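Side-chain contacts in aldehyde dehydrogenase (Burkholderia cenocepacia, PDB 4O6R), which probably oxidises aldehydes with NAD(P)+ as cofactor, and binds AMP: residues 14-19 with 57-62; 51-56 with 205-210. All coordinates share one frame; numbering follows the deposited sequence.

In the fold
Both contacts gather round helix 47-66, their centres about 6 Å apart, on the same side of the chain's centre. The segments alternate in sequence: the 14-19 hairpin comes first, then 51-56 and 57-62, consecutive pieces of the helix, and much later 205-210 with strand 206-208. Contact 1 is a salt bridge at the surface, whereas contact 2 is buried packing against a strand that pairs in parallel with 176-180 in the larger mixed sheet. Backbone bonding of F14 with I208 and a hydrogen bond from D16 N to N207 OD1 join the two directly. The N-terminal hairpin, the helix and the margin of the nucleotide-binding sheet are thereby joined to one another.

Contact 1 (14-19 with 57-62); sequences FIDGRF and ATRAFP
A salt bridge between D16 and R59 makes up essentially the whole of this contact, which joins the turn of the N-terminal hairpin to helix 47-66. NH2 of R59 donates to OD2 of D16 at 2.8 Å, with a bent N-H...O angle of 145°. The two ends are not coplanar: OD2 lies close to the guanidinium plane, at its edge, but the nitrogen reaches OD2 from above the carboxylate plane, and the planes are turned 57° apart. Pairing is single rather than bidentate, since OD2-NH2 is the one N-O pair of the two groups within bonding distance. A bend at chi3 of the arginine swings the guanidinium toward the hairpin, and the two side chains cross at about a right angle.

A type I' turn runs from I15 to R18, closed by I15 N to R18 O and R18 N to I15 O, and presents D16 at its first corner. CB of D16 does not itself point at the helix; CG, anti to the backbone N (chi1 -151°), carries the carboxylate toward R59. Apolar packing between the segments is negligible.

With one ion pair near the surface and only 67 Å² buried, the link is probably electrostatic in the main and modest in strength.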
ATOM      1  N   PHE A  14       0.807  33.391  18.575  1.00 11.01           N
ATOM      2  CA  PHE A  14      -0.096  33.419  17.429  1.00 10.53           C
ATOM      3  C   PHE A  14      -1.225  32.483  17.753  1.00 10.59           C
ATOM      4  O   PHE A  14      -1.015  31.259  17.867  1.00 10.57           O
ATOM      5  CB  PHE A  14       0.577  33.022  16.142  1.00 10.64           C
ATOM      6  CG  PHE A  14      -0.265  33.281  14.918  1.00 10.76           C
ATOM      7  CD1 PHE A  14      -1.139  32.320  14.428  1.00 11.05           C
ATOM      8  CD2 PHE A  14      -0.191  34.501  14.250  1.00 10.99           C
ATOM      9  CE1 PHE A  14      -1.896  32.552  13.294  1.00 11.27           C
ATOM     10  CE2 PHE A  14      -0.941  34.738  13.109  1.00 11.12           C
ATOM     11  CZ  PHE A  14      -1.800  33.768  12.632  1.00 11.20           C
ATOM     12  N   ILE A  15      -2.417  33.053  17.933  1.00 10.12           N
ATOM     13  CA  ILE A  15      -3.560  32.302  18.401  1.00 10.11           C
ATOM     14  C   ILE A  15      -4.774  32.762  17.619  1.00  9.47           C
ATOM     15  O   ILE A  15      -5.054  33.967  17.506  1.00  9.87           O
ATOM     16  CB  ILE A  15      -3.796  32.504  19.902  1.00 10.26           C
ATOM     17  CG1 ILE A  15      -2.654  31.917  20.682  1.00 10.67           C
ATOM     18  CG2 ILE A  15      -5.106  31.888  20.367  1.00 10.48           C
ATOM     19  CD1 ILE A  15      -2.791  32.091  22.155  1.00 11.31           C
ATOM     20  N   ASP A  16      -5.490  31.790  17.077  1.00 15.39           N
ATOM     21  CA  ASP A  16      -6.718  32.045  16.353  1.00 15.11           C
ATOM     22  C   ASP A  16      -6.498  33.121  15.289  1.00 14.77           C
ATOM     23  O   ASP A  16      -7.304  34.016  15.134  1.00 14.89           O
ATOM     24  CB  ASP A  16      -7.844  32.430  17.322  1.00 15.90           C
ATOM     25  CG  ASP A  16      -9.222  32.045  16.806  1.00 16.28           C
ATOM     26  OD1 ASP A  16      -9.333  31.317  15.801  1.00 15.86           O
ATOM     27  OD2 ASP A  16     -10.202  32.458  17.436  1.00 16.95           O
ATOM     28  N   GLY A  17      -5.409  32.999  14.540  1.00 13.74           N
ATOM     29  CA  GLY A  17      -5.203  33.836  13.359  1.00 13.81           C
ATOM     30  C   GLY A  17      -4.625  35.201  13.640  1.00 13.99           C
ATOM     31  O   GLY A  17      -4.438  35.969  12.713  1.00 14.26           O
ATOM     32  N   ARG A  18      -4.284  35.480  14.899  1.00 13.89           N
ATOM     33  CA  ARG A  18      -3.856  36.809  15.307  1.00 14.46           C
ATOM     34  C   ARG A  18      -2.601  36.715  16.196  1.00 14.09           C
ATOM     35  O   ARG A  18      -2.454  35.765  16.993  1.00 13.21           O
ATOM     36  CB  ARG A  18      -5.018  37.531  16.052  1.00 15.15           C
ATOM     37  N   PHE A  19      -1.702  37.705  16.065  1.00 14.38           N
ATOM     38  CA  PHE A  19      -0.593  37.831  16.989  1.00 14.63           C
ATOM     39  C   PHE A  19      -1.048  38.540  18.252  1.00 15.22           C
ATOM     40  O   PHE A  19      -1.558  39.642  18.180  1.00 15.89           O
ATOM     41  CB  PHE A  19       0.582  38.579  16.366  1.00 14.92           C
ATOM     42  CG  PHE A  19       1.419  37.730  15.485  1.00 14.42           C
ATOM     43  CD1 PHE A  19       2.333  36.851  16.027  1.00 14.11           C
ATOM     44  CD2 PHE A  19       1.309  37.811  14.105  1.00 14.58           C
ATOM     45  CE1 PHE A  19       3.131  36.069  15.221  1.00 13.60           C
ATOM     46  CE2 PHE A  19       2.096  37.018  13.289  1.00 14.16           C
ATOM     47  CZ  PHE A  19       3.009  36.149  13.852  1.00 13.77           C
ATOM     48  N   ALA A  57      -7.947  25.930  17.997  1.00 10.63           N
ATOM     49  CA  ALA A  57      -7.759  24.750  17.175  1.00 10.16           C
ATOM     50  C   ALA A  57      -8.981  23.836  17.178  1.00 10.35           C
ATOM     51  O   ALA A  57      -9.301  23.245  16.145  1.00 10.00           O
ATOM     52  CB  ALA A  57      -6.517  23.991  17.604  1.00  9.72           C
ATOM     53  N   THR A  58      -9.667  23.722  18.321  1.00 10.86           N
ATOM     54  CA  THR A  58     -10.863  22.918  18.405  1.00 11.34           C
ATOM     55  C   THR A  58     -11.981  23.495  17.529  1.00 11.95           C
ATOM     56  O   THR A  58     -12.632  22.781  16.757  1.00 11.56           O
ATOM     57  CB  THR A  58     -11.326  22.819  19.863  1.00 11.91           C
ATOM     58  OG1 THR A  58     -10.285  22.204  20.632  1.00 11.70           O
ATOM     59  CG2 THR A  58     -12.599  22.001  19.985  1.00 12.35           C
ATOM     60  N   ARG A  59     -12.209  24.805  17.653  1.00 12.77           N
ATOM     61  CA  ARG A  59     -13.207  25.480  16.804  1.00 13.46           C
ATOM     62  C   ARG A  59     -12.915  25.315  15.302  1.00 12.75           C
ATOM     63  O   ARG A  59     -13.827  25.185  14.497  1.00 12.81           O
ATOM     64  CB  ARG A  59     -13.273  26.976  17.151  1.00 14.50           C
ATOM     65  CG  ARG A  59     -13.857  27.233  18.536  1.00 15.39           C
ATOM     66  CD  ARG A  59     -14.216  28.696  18.735  1.00 16.49           C
ATOM     67  NE  ARG A  59     -13.046  29.575  18.622  1.00 16.51           N
ATOM     68  CZ  ARG A  59     -12.248  29.931  19.622  1.00 16.85           C
ATOM     69  NH1 ARG A  59     -12.461  29.502  20.864  1.00 17.67           N
ATOM     70  NH2 ARG A  59     -11.233  30.749  19.395  1.00 16.79           N
ATOM     71  N   ALA A  60     -11.634  25.370  14.943  1.00 12.15           N
ATOM     72  CA  ALA A  60     -11.214  25.331  13.528  1.00 11.65           C
ATOM     73  C   ALA A  60     -11.230  23.927  12.922  1.00 11.22           C
ATOM     74  O   ALA A  60     -11.333  23.782  11.705  1.00 11.27           O
ATOM     75  CB  ALA A  60      -9.843  25.939  13.387  1.00 11.36           C
ATOM     76  N   PHE A  61     -11.164  22.901  13.758  1.00 11.00           N
ATOM     77  CA  PHE A  61     -10.994  21.533  13.281  1.00 10.77           C
ATOM     78  C   PHE A  61     -12.099  21.033  12.339  1.00 11.00           C
ATOM     79  O   PHE A  61     -11.788  20.498  11.280  1.00 10.60           O
ATOM     80  CB  PHE A  61     -10.756  20.568  14.458  1.00 10.80           C
ATOM     81  CG  PHE A  61     -10.736  19.126  14.049  1.00 10.63           C
ATOM     82  CD1 PHE A  61      -9.712  18.631  13.284  1.00 10.24           C
ATOM     83  CD2 PHE A  61     -11.773  18.275  14.418  1.00 10.98           C
ATOM     84  CE1 PHE A  61      -9.714  17.302  12.899  1.00 10.31           C
ATOM     85  CE2 PHE A  61     -11.785  16.951  14.040  1.00 10.91           C
ATOM     86  CZ  PHE A  61     -10.758  16.459  13.267  1.00 10.65           C
ATOM     87  N   PRO A  62     -13.389  21.227  12.690  1.00 11.51           N
ATOM     88  CA  PRO A  62     -14.407  20.692  11.788  1.00 11.79           C
ATOM     89  C   PRO A  62     -14.269  21.184  10.336  1.00 11.72           C
ATOM     90  O   PRO A  62     -14.266  20.380   9.434  1.00 11.53           O
ATOM     91  CB  PRO A  62     -15.722  21.150  12.428  1.00 12.42           C
ATOM     92  CG  PRO A  62     -15.432  21.258  13.884  1.00 12.64           C
ATOM     93  CD  PRO A  62     -13.986  21.757  13.929  1.00 12.13           C
TER

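Contact 2 (51-56 with 205-210); sequences DLAVDA and VVNIVP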
ATOM      1  N   ASP A  51      -4.570  27.039  26.734  1.00 13.59           N
ATOM      2  CA  ASP A  51      -6.026  26.838  26.671  1.00 14.16           C
ATOM      3  C   ASP A  51      -6.694  27.605  25.524  1.00 13.78           C
ATOM      4  O   ASP A  51      -7.480  27.054  24.791  1.00 13.39           O
ATOM      5  CB  ASP A  51      -6.695  27.181  28.010  1.00 15.28           C
ATOM      6  CG  ASP A  51      -6.343  26.190  29.115  1.00 15.83           C
ATOM      7  OD1 ASP A  51      -5.774  25.139  28.791  1.00 15.65           O
ATOM      8  OD2 ASP A  51      -6.600  26.473  30.314  1.00 16.97           O
ATOM      9  N   LEU A  52      -6.329  28.873  25.356  1.00 13.81           N
ATOM     10  CA  LEU A  52      -6.852  29.676  24.265  1.00 13.56           C
ATOM     11  C   LEU A  52      -6.478  29.075  22.911  1.00 12.63           C
ATOM     12  O   LEU A  52      -7.292  29.057  22.001  1.00 12.40           O
ATOM     13  CB  LEU A  52      -6.350  31.124  24.362  1.00 13.98           C
ATOM     14  CG  LEU A  52      -6.909  31.923  25.536  1.00 14.91           C
ATOM     15  CD1 LEU A  52      -6.204  33.260  25.630  1.00 15.37           C
ATOM     16  CD2 LEU A  52      -8.407  32.150  25.404  1.00 15.58           C
ATOM     17  N   ALA A  53      -5.248  28.584  22.788  1.00 12.01           N
ATOM     18  CA  ALA A  53      -4.777  27.990  21.547  1.00 11.26           C
ATOM     19  C   ALA A  53      -5.502  26.703  21.216  1.00 11.08           C
ATOM     20  O   ALA A  53      -5.873  26.494  20.074  1.00 10.58           O
ATOM     21  CB  ALA A  53      -3.275  27.759  21.621  1.00 10.85           C
ATOM     22  N   VAL A  54      -5.684  25.836  22.216  1.00 11.39           N
ATOM     23  CA  VAL A  54      -6.410  24.601  22.002  1.00 11.51           C
ATOM     24  C   VAL A  54      -7.884  24.902  21.692  1.00 12.13           C
ATOM     25  O   VAL A  54      -8.455  24.301  20.800  1.00 11.82           O
ATOM     26  CB  VAL A  54      -6.270  23.626  23.187  1.00 11.65           C
ATOM     27  CG1 VAL A  54      -7.173  22.410  23.013  1.00 11.64           C
ATOM     28  CG2 VAL A  54      -4.820  23.179  23.356  1.00 11.40           C
ATOM     29  N   ASP A  55      -8.486  25.849  22.388  1.00 13.15           N
ATOM     30  CA  ASP A  55      -9.855  26.285  22.034  1.00 14.06           C
ATOM     31  C   ASP A  55      -9.970  26.710  20.560  1.00 13.08           C
ATOM     32  O   ASP A  55     -10.890  26.313  19.848  1.00 12.71           O
ATOM     33  CB  ASP A  55     -10.305  27.434  22.946  1.00 15.95           C
ATOM     34  CG  ASP A  55     -10.612  26.971  24.367  1.00 17.78           C
ATOM     35  OD1 ASP A  55     -10.520  25.757  24.641  1.00 19.00           O
ATOM     36  OD2 ASP A  55     -10.963  27.839  25.202  1.00 20.72           O
ATOM     37  N   ALA A  56      -9.034  27.528  20.108  1.00 12.47           N
ATOM     38  CA  ALA A  56      -9.034  27.989  18.709  1.00 12.06           C
ATOM     39  C   ALA A  56      -8.894  26.828  17.721  1.00 11.30           C
ATOM     40  O   ALA A  56      -9.623  26.749  16.737  1.00 11.23           O
ATOM     41  CB  ALA A  56      -7.921  29.001  18.498  1.00 11.99           C
ATOM     42  N   VAL A 205      -6.190  27.197  12.770  1.00  9.14           N
ATOM     43  CA  VAL A 205      -5.660  25.937  12.248  1.00  8.85           C
ATOM     44  C   VAL A 205      -4.244  25.689  12.787  1.00  8.76           C
ATOM     45  O   VAL A 205      -3.906  24.552  13.101  1.00  8.45           O
ATOM     46  CB  VAL A 205      -5.708  25.905  10.708  1.00  8.81           C
ATOM     47  CG1 VAL A 205      -4.978  24.690  10.112  1.00  8.67           C
ATOM     48  CG2 VAL A 205      -7.148  25.861  10.270  1.00  8.90           C
ATOM     49  N   VAL A 206      -3.455  26.754  12.921  1.00  8.97           N
ATOM     50  CA  VAL A 206      -2.094  26.666  13.474  1.00  9.05           C
ATOM     51  C   VAL A 206      -1.963  27.739  14.544  1.00  9.33           C
ATOM     52  O   VAL A 206      -2.191  28.935  14.269  1.00  9.62           O
ATOM     53  CB  VAL A 206      -1.012  26.906  12.405  1.00  9.13           C
ATOM     54  CG1 VAL A 206       0.393  26.913  13.014  1.00  9.24           C
ATOM     55  CG2 VAL A 206      -1.110  25.834  11.343  1.00  8.91           C
ATOM     56  N   ASN A 207      -1.598  27.309  15.748  1.00  9.22           N
ATOM     57  CA  ASN A 207      -1.381  28.212  16.856  1.00  9.58           C
ATOM     58  C   ASN A 207       0.007  27.982  17.452  1.00  9.57           C
ATOM     59  O   ASN A 207       0.390  26.838  17.737  1.00  9.42           O
ATOM     60  CB  ASN A 207      -2.456  28.024  17.906  1.00  9.62           C
ATOM     61  CG  ASN A 207      -3.836  28.017  17.307  1.00  9.61           C
ATOM     62  OD1 ASN A 207      -4.470  29.056  17.204  1.00  9.97           O
ATOM     63  ND2 ASN A 207      -4.290  26.854  16.861  1.00  9.28           N
ATOM     64  N   ILE A 208       0.758  29.059  17.608  1.00  9.77           N
ATOM     65  CA  ILE A 208       2.121  29.005  18.145  1.00 10.02           C
ATOM     66  C   ILE A 208       2.187  29.634  19.535  1.00 10.54           C
ATOM     67  O   ILE A 208       1.814  30.803  19.715  1.00 10.71           O
ATOM     68  CB  ILE A 208       3.124  29.733  17.229  1.00 10.12           C
ATOM     69  CG1 ILE A 208       2.914  29.321  15.772  1.00  9.98           C
ATOM     70  CG2 ILE A 208       4.556  29.454  17.660  1.00 10.17           C
ATOM     71  CD1 ILE A 208       3.196  27.867  15.481  1.00  9.64           C
ATOM     72  N   VAL A 209       2.696  28.871  20.502  1.00 10.70           N
ATOM     73  CA  VAL A 209       2.718  29.316  21.901  1.00 11.36           C
ATOM     74  C   VAL A 209       4.096  29.101  22.550  1.00 11.84           C
ATOM     75  O   VAL A 209       4.275  28.228  23.379  1.00 11.82           O
ATOM     76  CB  VAL A 209       1.592  28.659  22.696  1.00 11.26           C
ATOM     77  CG1 VAL A 209       0.253  29.237  22.252  1.00 11.41           C
ATOM     78  CG2 VAL A 209       1.589  27.164  22.503  1.00 10.97           C
ATOM     79  N   PRO A 210       5.098  29.900  22.135  1.00 12.67           N
ATOM     80  CA  PRO A 210       6.392  29.830  22.785  1.00 13.19           C
ATOM     81  C   PRO A 210       6.235  30.170  24.276  1.00 13.91           C
ATOM     82  O   PRO A 210       5.483  31.087  24.635  1.00 14.28           O
ATOM     83  CB  PRO A 210       7.211  30.934  22.110  1.00 13.54           C
ATOM     84  CG  PRO A 210       6.426  31.388  20.927  1.00 13.55           C
ATOM     85  CD  PRO A 210       4.983  31.086  21.272  1.00 13.12           C
TER
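N207 meets helix segment 51-56 at two alanines, its CB lying 3.8 Å from CB of A53. With CG anti to the carbonyl carbon (chi1 -48°), its amide lies across the direction of the helix, and OD1 rests 3.7 Å from the methyl CB of A56. ND2 comes within 3.6 Å of the A53 carbonyl oxygen, too far to count as a bond. The amide is held by other partners: OD1 accepts from D16 N, and ND2 donates to G204 O and V177 O, so three hydrogen bonds fix its rotation in a buried place. I208 points the other way, onto helix 187-199. V209 turns back to the helix, where its CG1 meets CB of A53 at 3.9 Å; V178 also touches both residues. Small alanines thus let the helix approach closely, with CA of A53 only 5.8 Å from CA of N207. Alternating residues serve helices on opposite faces of strand 206-208, a layering consistent with the Rossmann-like nucleotide-binding domain of aldehyde dehydrogenases, and V209 lies beside AMP-binding K180.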